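Local coordinates for protein nucleoside diphosphate kinase (Pyrobaculum aerophilum, PDB 1XQI) that probably transfers the gamma phosphate of ATP to nucleoside diphosphates through a phosphohistidine intermediate, supplying nucleoside triphosphates other than ATP, at residues T18-K23 with E129-L134; E34-F39 with L44-L49; Q71-K76 with R102-N107. The protein carries 6 engineered substitutions. All blocks are in the same frame, centred on the assembly; numbering follows the deposited sequence.

Contact 1 of 3, residues T18-K23 with E129-L134; sequences TLLILK and EIVRKL
The backbone of Thr18 is hydrogen-bonded to that of Leu122 in strand 117-123, and from this strand pairing its side chain meets Val131 of helix 127-135. The two side chains meet tip to tip, methyl against methyl, with Thr18 CG2 3.6 Å from Val131 CG2. The hydroxyl of Thr18 lies opposite its own amide nitrogen (chi1 -171°), and CG2, lodged between the nitrogen and the carbonyl carbon, is the branch turned to the helix. Val131 uses both of its methyls. With CG1 trans to the backbone N (chi1 174°), CG2 is left to face Thr18, while CG1 reaches Leu20 CD1 at 3.9 Å across obliquely placed side chains. One valine therefore bridges two residues of the strand that are two positions apart, as the alternation of a beta strand allows: Thr18 and Leu20 face the helix and Leu19 points away from it.

The fold is the ferredoxin-like alpha/beta sandwich of NDP kinases, with strand 17-22 inside the four-stranded antiparallel sheet and helix 127-135 laid over one face. Val131 also touches Leu122 and Ala173, on the strands flanking 17-22, and thus spans three strands. Thr18, Leu20 and Val131 are all buried, and what joins them is van der Waals contact between apolar groups.

The same two elements carry residues that, by similarity, bind ATP. Lys23, at the N-cap position before helix 24-28, follows the strand directly, and Arg132 is next to Val131 on the helix, its side chain touching Asp175. The side chain of Leu20 is about 7 Å from that of His172, the predicted phosphohistidine, whose backbone is hydrogen-bonded to that of Ile21.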
loop_
_atom_site.group_PDB
_atom_site.type_symbol
_atom_site.label_atom_id
_atom_site.label_comp_id
_atom_site.label_asym_id
_atom_site.label_seq_id
_atom_site.Cartn_x
_atom_site.Cartn_y
_atom_site.Cartn_z
ATOM N N THR A 18 4.351 -0.129 15.006
ATOM C CA THR A 18 5.656 -0.623 14.587
ATOM C C THR A 18 5.841 -0.393 13.100
ATOM O O THR A 18 4.873 -0.188 12.385
ATOM C CB THR A 18 5.848 -2.119 14.957
ATOM O OG1 THR A 18 7.212 -2.505 14.728
ATOM C CG2 THR A 18 4.852 -3.018 14.157
ATOM N N LEU A 19 7.082 -0.412 12.640
ATOM C CA LEU A 19 7.363 -0.162 11.241
ATOM C C LEU A 19 7.753 -1.480 10.588
ATOM O O LEU A 19 8.657 -2.209 11.076
ATOM C CB LEU A 19 8.516 0.845 11.141
ATOM C CG LEU A 19 8.982 1.510 9.836
ATOM C CD1 LEU A 19 9.647 0.538 8.913
ATOM C CD2 LEU A 19 7.825 2.211 9.154
ATOM N N LEU A 20 7.087 -1.773 9.477
ATOM C CA LEU A 20 7.413 -2.923 8.661
ATOM C C LEU A 20 7.758 -2.484 7.237
ATOM O O LEU A 20 7.061 -1.666 6.657
ATOM C CB LEU A 20 6.249 -3.940 8.674
ATOM C CG LEU A 20 6.655 -5.190 7.884
ATOM C CD1 LEU A 20 7.071 -6.426 8.744
ATOM C CD2 LEU A 20 5.567 -5.490 6.882
ATOM N N ILE A 21 8.836 -3.035 6.675
ATOM C CA ILE A 21 9.236 -2.757 5.274
ATOM C C ILE A 21 9.221 -4.036 4.462
ATOM O O ILE A 21 9.898 -5.000 4.828
ATOM C CB ILE A 21 10.676 -2.210 5.174
ATOM C CG1 ILE A 21 10.846 -1.029 6.147
ATOM C CG2 ILE A 21 11.009 -1.849 3.695
ATOM C CD1 ILE A 21 12.215 -0.406 6.152
ATOM N N LEU A 22 8.437 -4.071 3.389
ATOM C CA LEU A 22 8.576 -5.146 2.427
ATOM C C LEU A 22 9.737 -4.726 1.528
ATOM O O LEU A 22 9.710 -3.645 0.956
ATOM C CB LEU A 22 7.283 -5.422 1.647
ATOM C CG LEU A 22 6.141 -6.107 2.421
ATOM C CD1 LEU A 22 6.571 -6.784 3.706
ATOM C CD2 LEU A 22 4.997 -5.152 2.770
ATOM N N LYS A 23 10.750 -5.588 1.448
ATOM C CA LYS A 23 12.030 -5.333 0.744
ATOM C C LYS A 23 11.891 -5.658 -0.727
ATOM O O LYS A 23 10.916 -6.300 -1.129
ATOM C CB LYS A 23 13.140 -6.195 1.354
ATOM C CG LYS A 23 13.267 -6.076 2.872
ATOM C CD LYS A 23 14.586 -6.674 3.371
ATOM C CE LYS A 23 14.893 -6.249 4.829
ATOM N NZ LYS A 23 15.967 -7.119 5.435
ATOM N N GLU A 129 6.393 -6.886 19.243
ATOM C CA GLU A 129 6.584 -8.320 19.431
ATOM C C GLU A 129 5.697 -9.152 18.474
ATOM O O GLU A 129 6.172 -10.167 17.926
ATOM C CB GLU A 129 6.227 -8.777 20.837
ATOM C CG GLU A 129 6.769 -8.002 21.950
ATOM C CD GLU A 129 5.836 -8.109 23.170
ATOM O OE1 GLU A 129 5.587 -7.032 23.808
ATOM O OE2 GLU A 129 5.325 -9.255 23.461
ATOM N N ILE A 130 4.420 -8.751 18.352
ATOM C CA ILE A 130 3.426 -9.457 17.527
ATOM C C ILE A 130 3.974 -9.662 16.104
ATOM O O ILE A 130 4.137 -10.815 15.646
ATOM C CB ILE A 130 2.039 -8.716 17.472
ATOM C CG1 ILE A 130 1.273 -8.817 18.785
ATOM C CG2 ILE A 130 1.196 -9.242 16.295
ATOM C CD1 ILE A 130 1.286 -10.188 19.386
ATOM N N VAL A 131 4.285 -8.539 15.457
ATOM C CA VAL A 131 4.959 -8.467 14.161
ATOM C C VAL A 131 6.304 -9.210 14.118
ATOM O O VAL A 131 6.586 -9.946 13.170
ATOM C CB VAL A 131 5.091 -6.985 13.683
ATOM C CG1 VAL A 131 5.918 -6.876 12.428
ATOM C CG2 VAL A 131 3.668 -6.356 13.489
ATOM N N ARG A 132 7.152 -9.037 15.116
ATOM C CA ARG A 132 8.309 -9.912 15.210
ATOM C C ARG A 132 7.955 -11.406 15.284
ATOM O O ARG A 132 8.605 -12.236 14.625
ATOM C CB ARG A 132 9.189 -9.504 16.371
ATOM C CG ARG A 132 10.110 -8.367 16.047
ATOM C CD ARG A 132 10.753 -7.902 17.342
ATOM N NE ARG A 132 12.198 -7.992 17.227
ATOM C CZ ARG A 132 12.938 -8.864 17.897
ATOM N NH1 ARG A 132 12.372 -9.726 18.752
ATOM N NH2 ARG A 132 14.244 -8.866 17.716
ATOM N N LYS A 133 6.921 -11.753 16.050
ATOM C CA LYS A 133 6.478 -13.142 16.137
ATOM C C LYS A 133 5.970 -13.642 14.773
ATOM O O LYS A 133 6.389 -14.725 14.303
ATOM C CB LYS A 133 5.423 -13.341 17.238
ATOM C CG LYS A 133 5.160 -14.817 17.634
ATOM C CD LYS A 133 3.823 -15.004 18.400
ATOM C CE LYS A 133 2.664 -14.216 17.671
ATOM N NZ LYS A 133 1.343 -14.396 18.295
ATOM N N LEU A 134 5.086 -12.866 14.138
ATOM C CA LEU A 134 4.506 -13.265 12.865
ATOM C C LEU A 134 5.537 -13.448 11.730
ATOM O O LEU A 134 5.339 -14.283 10.832
ATOM C CB LEU A 134 3.436 -12.270 12.446
ATOM C CG LEU A 134 1.971 -12.557 12.768
ATOM C CD1 LEU A 134 1.830 -13.194 14.113
ATOM C CD2 LEU A 134 1.093 -11.290 12.685
#

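Contact 2 of 3, residues E34-F39 with L44-L49; sequences EIISRF and LKIVAL
Phe39 O accepts a hydrogen bond from Leu44 N at 3.1 Å. It is bent, with an N-H...O angle of 140° and the donor tilted 30° from the carbonyl plane, and it ties the helix to the start of the returning chain. Beside it the side chains cross, Phe39 CD2 standing 4.0 Å from Leu44 CD1. The second apolar touch joins Ile36 and Ile46, whose side chains meet nearly at right angles: Ile46 CD1 ends 3.6 Å from Ile36 CG2, the branch held trans to the backbone N by chi1 of -70°. The terminal methyl of Ile46 also lies near Ile36 CD1, at 4.1 Å.

Further out, Phe39 touches Leu122 and Ile148, and Leu44 touches Ala127 of helix 127-135. Toward the dimer interface, Ile36 packs on Asp33 of the second subunit and Ile46 on Met51 of that subunit. Leu49 meets Leu49 of the same neighbour, and its backbone is hydrogen-bonded across the interface. Helix 32-42 connects strand 17-22 to strand 45-52 across the intervening antiparallel strand 117-123, the first, split beta-alpha-beta unit of a ferredoxin-like fold.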
loop_
_atom_site.group_PDB
_atom_site.type_symbol
_atom_site.label_atom_id
_atom_site.label_comp_id
_atom_site.label_asym_id
_atom_site.label_seq_id
_atom_site.Cartn_x
_atom_site.Cartn_y
_atom_site.Cartn_z
ATOM N N GLU A 34 -0.295 -10.731 0.275
ATOM C CA GLU A 34 -0.260 -11.890 1.128
ATOM C C GLU A 34 0.154 -11.493 2.550
ATOM O O GLU A 34 -0.493 -11.873 3.565
ATOM C CB GLU A 34 0.656 -12.953 0.526
ATOM C CG GLU A 34 -0.124 -14.124 -0.091
ATOM C CD GLU A 34 0.137 -14.320 -1.561
ATOM O OE1 GLU A 34 -0.661 -15.012 -2.212
ATOM O OE2 GLU A 34 1.144 -13.805 -2.077
ATOM N N ILE A 35 1.204 -10.668 2.620
ATOM C CA ILE A 35 1.742 -10.159 3.914
ATOM C C ILE A 35 0.751 -9.220 4.653
ATOM O O ILE A 35 0.545 -9.333 5.875
ATOM C CB ILE A 35 3.125 -9.513 3.680
ATOM C CG1 ILE A 35 4.094 -10.599 3.207
ATOM C CG2 ILE A 35 3.632 -8.736 4.926
ATOM C CD1 ILE A 35 5.568 -10.205 3.230
ATOM N N ILE A 36 0.157 -8.286 3.915
ATOM C CA ILE A 36 -0.870 -7.449 4.469
ATOM C C ILE A 36 -1.988 -8.331 5.020
ATOM O O ILE A 36 -2.469 -8.088 6.134
ATOM C CB ILE A 36 -1.387 -6.458 3.447
ATOM C CG1 ILE A 36 -0.285 -5.431 3.173
ATOM C CG2 ILE A 36 -2.666 -5.728 3.966
ATOM C CD1 ILE A 36 -0.692 -4.363 2.181
ATOM N N SER A 37 -2.374 -9.391 4.306
ATOM C CA SER A 37 -3.429 -10.250 4.840
ATOM C C SER A 37 -3.140 -10.868 6.251
ATOM O O SER A 37 -4.026 -10.955 7.101
ATOM C CB SER A 37 -3.845 -11.307 3.821
ATOM O OG SER A 37 -4.490 -12.375 4.485
ATOM N N ARG A 38 -1.907 -11.293 6.505
ATOM C CA ARG A 38 -1.579 -11.878 7.808
ATOM C C ARG A 38 -1.756 -10.861 8.932
ATOM O O ARG A 38 -2.198 -11.237 10.034
ATOM C CB ARG A 38 -0.184 -12.463 7.824
ATOM C CG ARG A 38 0.222 -13.008 6.501
ATOM C CD ARG A 38 0.099 -14.515 6.342
ATOM N NE ARG A 38 1.223 -15.147 7.017
ATOM C CZ ARG A 38 1.823 -16.289 6.673
ATOM N NH1 ARG A 38 1.438 -17.031 5.615
ATOM N NH2 ARG A 38 2.828 -16.683 7.442
ATOM N N PHE A 39 -1.468 -9.580 8.662
ATOM C CA PHE A 39 -1.520 -8.604 9.728
ATOM C C PHE A 39 -2.979 -8.208 9.993
ATOM O O PHE A 39 -3.417 -8.108 11.132
ATOM C CB PHE A 39 -0.633 -7.394 9.408
ATOM C CG PHE A 39 0.848 -7.734 9.265
ATOM C CD1 PHE A 39 1.588 -7.266 8.172
ATOM C CD2 PHE A 39 1.511 -8.520 10.220
ATOM C CE1 PHE A 39 2.977 -7.549 8.059
ATOM C CE2 PHE A 39 2.900 -8.829 10.114
ATOM C CZ PHE A 39 3.634 -8.341 9.033
ATOM N N LEU A 44 -4.137 -6.346 13.581
ATOM C CA LEU A 44 -3.405 -5.089 13.417
ATOM C C LEU A 44 -4.033 -4.158 12.360
ATOM O O LEU A 44 -4.513 -4.639 11.315
ATOM C CB LEU A 44 -1.951 -5.383 13.069
ATOM C CG LEU A 44 -1.143 -6.084 14.163
ATOM C CD1 LEU A 44 -0.100 -7.009 13.539
ATOM C CD2 LEU A 44 -0.531 -5.079 15.168
ATOM N N LYS A 45 -4.042 -2.841 12.618
ATOM C CA LYS A 45 -4.523 -1.886 11.608
ATOM C C LYS A 45 -3.317 -1.277 10.900
ATOM O O LYS A 45 -2.317 -0.990 11.556
ATOM C CB LYS A 45 -5.428 -0.773 12.254
ATOM N N ILE A 46 -3.367 -1.118 9.572
ATOM C CA ILE A 46 -2.356 -0.327 8.827
ATOM C C ILE A 46 -2.712 1.160 8.950
ATOM O O ILE A 46 -3.775 1.561 8.530
ATOM C CB ILE A 46 -2.338 -0.682 7.322
ATOM C CG1 ILE A 46 -1.891 -2.135 7.113
ATOM C CG2 ILE A 46 -1.495 0.354 6.493
ATOM C CD1 ILE A 46 -1.946 -2.578 5.632
ATOM N N VAL A 47 -1.834 1.970 9.541
ATOM C CA VAL A 47 -2.123 3.411 9.734
ATOM C C VAL A 47 -1.216 4.317 8.849
ATOM O O VAL A 47 -1.343 5.547 8.871
ATOM C CB VAL A 47 -2.052 3.833 11.262
ATOM C CG1 VAL A 47 -3.076 3.074 12.153
ATOM C CG2 VAL A 47 -0.692 3.665 11.810
ATOM N N ALA A 48 -0.296 3.691 8.088
ATOM C CA ALA A 48 0.584 4.357 7.127
ATOM C C ALA A 48 1.090 3.301 6.144
ATOM O O ALA A 48 1.354 2.156 6.507
ATOM C CB ALA A 48 1.741 5.081 7.822
ATOM N N LEU A 49 1.175 3.683 4.883
ATOM C CA LEU A 49 1.499 2.770 3.810
ATOM C C LEU A 49 1.978 3.574 2.620
ATOM O O LEU A 49 1.267 4.451 2.181
ATOM C CB LEU A 49 0.256 2.000 3.390
ATOM C CG LEU A 49 0.296 0.606 2.719
ATOM C CD1 LEU A 49 -0.768 0.591 1.673
ATOM C CD2 LEU A 49 1.549 0.270 2.110
#

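Contact 3 of 3, residues Q71-K76 with R102-N107; sequences QSAGQK and RIIKRN. Engineered in segment 71-76: Gln71 (natural residue Arg). Engineered in segment 102-107: Asn107 (natural residue Ser).
Ile104 points its side chain end-on at helix 67-84, and Ala73 turns its CB toward it, the two methyls Ile104 CD1 and Ala73 CB standing 4.0 Å apart. The isoleucine reaches this far because it is stretched out: CG1 is opposite the carbonyl carbon (chi1 -63°) and the chain continues extended (chi2 171°), making CD1 the single atom that does the touching. That methyl does more than meet the alanine. It lies above the plane of the peptide linking Ala73 to Gly74, over the carbonyl oxygen end, with Ile104 CD1 3.5 Å from Ala73 C and 4.0 Å from Gly74 N. The 3.1 Å between Ile104 CD1 and Ala73 O is short for a methyl beside a carbonyl oxygen, and its exact value is doubtful. Gly74, having no side chain, presents bare backbone here.

Leu77, one turn on from Ala73, touches Ile104 too, as does Val166 from a loop. Lys105, the next residue along, has its NZ hydrogen-bonded to the carbonyl oxygens of Glu60, Tyr63 and Pro64. Segment 71-76 belongs to the insert of this enzyme, residues 68-100, and its helix packs here against helix 97-112, in which the insert ends. The chemistry is wholly nonpolar on the isoleucine side: a single methyl meeting alanine and peptide backbone makes a small contact of van der Waals character, without directional bonding.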
loop_
_atom_site.group_PDB
_atom_site.type_symbol
_atom_site.label_atom_id
_atom_site.label_comp_id
_atom_site.label_asym_id
_atom_site.label_seq_id
_atom_site.Cartn_x
_atom_site.Cartn_y
_atom_site.Cartn_z
ATOM N N GLN A 71 29.181 -3.725 15.416
ATOM C CA GLN A 71 29.867 -4.802 16.123
ATOM C C GLN A 71 29.063 -6.104 16.105
ATOM O O GLN A 71 29.565 -7.155 15.656
ATOM C CB GLN A 71 30.219 -4.375 17.559
ATOM C CG GLN A 71 31.054 -5.383 18.372
ATOM C CD GLN A 71 31.674 -4.757 19.632
ATOM O OE1 GLN A 71 32.550 -3.884 19.560
ATOM N NE2 GLN A 71 31.231 -5.222 20.791
ATOM N N SER A 72 27.808 -6.034 16.547
ATOM C CA SER A 72 27.033 -7.258 16.701
ATOM C C SER A 72 26.634 -7.864 15.344
ATOM O O SER A 72 26.709 -9.092 15.172
ATOM C CB SER A 72 25.844 -7.070 17.680
ATOM O OG SER A 72 24.722 -6.449 17.060
ATOM N N ALA A 73 26.271 -7.007 14.374
ATOM C CA ALA A 73 26.015 -7.456 12.986
ATOM C C ALA A 73 27.230 -8.226 12.476
ATOM O O ALA A 73 27.093 -9.288 11.841
ATOM C CB ALA A 73 25.713 -6.297 12.094
ATOM N N GLY A 74 28.417 -7.712 12.821
ATOM C CA GLY A 74 29.699 -8.317 12.477
ATOM C C GLY A 74 30.057 -9.664 13.074
ATOM O O GLY A 74 30.594 -10.524 12.366
ATOM N N GLN A 75 29.777 -9.840 14.369
ATOM C CA GLN A 75 29.984 -11.123 15.064
ATOM C C GLN A 75 29.134 -12.268 14.475
ATOM O O GLN A 75 29.628 -13.374 14.262
ATOM C CB GLN A 75 29.713 -10.958 16.557
ATOM C CG GLN A 75 30.985 -10.748 17.395
ATOM C CD GLN A 75 30.799 -9.731 18.536
ATOM O OE1 GLN A 75 31.675 -8.883 18.783
ATOM N NE2 GLN A 75 29.636 -9.792 19.214
ATOM N N LYS A 76 27.870 -11.984 14.181
ATOM C CA LYS A 76 26.952 -12.965 13.602
ATOM C C LYS A 76 27.493 -13.503 12.268
ATOM O O LYS A 76 27.536 -14.731 12.078
ATOM C CB LYS A 76 25.549 -12.351 13.496
ATOM C CG LYS A 76 24.549 -13.028 12.563
ATOM C CD LYS A 76 23.096 -12.569 12.903
ATOM C CE LYS A 76 22.211 -12.450 11.655
ATOM N NZ LYS A 76 22.396 -13.594 10.712
ATOM N N ARG A 102 30.249 -2.722 8.863
ATOM C CA ARG A 102 30.158 -1.649 7.868
ATOM C C ARG A 102 30.002 -2.262 6.467
ATOM O O ARG A 102 29.319 -1.705 5.613
ATOM C CB ARG A 102 31.343 -0.666 7.958
ATOM C CG ARG A 102 31.359 0.173 9.226
ATOM C CD ARG A 102 32.519 1.199 9.349
ATOM N NE ARG A 102 31.999 2.412 9.988
ATOM C CZ ARG A 102 32.402 2.884 11.155
ATOM N NH1 ARG A 102 33.398 2.259 11.813
ATOM N NH2 ARG A 102 31.830 3.986 11.650
ATOM N N ILE A 103 30.609 -3.419 6.261
ATOM C CA ILE A 103 30.487 -4.127 4.993
ATOM C C ILE A 103 29.061 -4.667 4.806
ATOM O O ILE A 103 28.474 -4.489 3.717
ATOM C CB ILE A 103 31.562 -5.268 4.819
ATOM C CG1 ILE A 103 32.985 -4.684 4.821
ATOM C CG2 ILE A 103 31.313 -6.040 3.544
ATOM C CD1 ILE A 103 34.070 -5.632 4.385
ATOM N N ILE A 104 28.522 -5.314 5.850
ATOM C CA ILE A 104 27.125 -5.729 5.884
ATOM C C ILE A 104 26.173 -4.546 5.643
ATOM O O ILE A 104 25.224 -4.652 4.836
ATOM C CB ILE A 104 26.735 -6.351 7.263
ATOM C CG1 ILE A 104 27.538 -7.633 7.553
ATOM C CG2 ILE A 104 25.189 -6.559 7.360
ATOM C CD1 ILE A 104 27.341 -8.131 8.955
ATOM N N LYS A 105 26.416 -3.428 6.329
ATOM C CA LYS A 105 25.565 -2.256 6.120
ATOM C C LYS A 105 25.544 -1.817 4.631
ATOM O O LYS A 105 24.492 -1.465 4.103
ATOM C CB LYS A 105 25.922 -1.100 7.068
ATOM C CG LYS A 105 25.062 0.152 6.871
ATOM C CD LYS A 105 24.966 0.963 8.138
ATOM C CE LYS A 105 24.342 2.290 7.874
ATOM N NZ LYS A 105 24.124 3.028 9.181
ATOM N N ARG A 106 26.695 -1.869 3.959
ATOM C CA ARG A 106 26.786 -1.527 2.528
ATOM C C ARG A 106 26.015 -2.491 1.654
ATOM O O ARG A 106 25.444 -2.086 0.632
ATOM C CB ARG A 106 28.252 -1.425 2.067
ATOM C CG ARG A 106 28.880 -0.054 2.409
ATOM C CD ARG A 106 30.445 0.006 2.358
ATOM N NE ARG A 106 30.952 -0.397 1.042
ATOM C CZ ARG A 106 30.823 0.322 -0.074
ATOM N NH1 ARG A 106 30.213 1.511 -0.042
ATOM N NH2 ARG A 106 31.302 -0.151 -1.226
ATOM N N ASN A 107 25.992 -3.755 2.070
ATOM C CA ASN A 107 25.254 -4.795 1.370
ATOM C C ASN A 107 23.754 -4.637 1.633
ATOM O O ASN A 107 22.943 -4.824 0.745
ATOM C CB ASN A 107 25.703 -6.178 1.834
ATOM C CG ASN A 107 27.054 -6.596 1.268
ATOM O OD1 ASN A 107 27.572 -5.989 0.322
ATOM N ND2 ASN A 107 27.624 -7.671 1.831
#

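Overall arrangement
From the N terminus, strand 17-22 opens the long loop that contact 1 closes only at helix 127-135, and the other two contacts are nested inside it. Contact 2 closes first, a short turn from helix 32-42 into strand 45-52. Contact 3 follows in series, joining helix 67-84 to helix 97-112 around the rest of the insert. Contacts 1 and 2 touch and share one face of the sheet: Leu20 CD2 packs 3.5 Å from Phe39 CE1, and Ile130 CG2 lies 3.8 Å from Leu44 CD1. Contact 3 stands apart, its centre about 21 Å from that of contact 1, on the opposite side of the chain's centre.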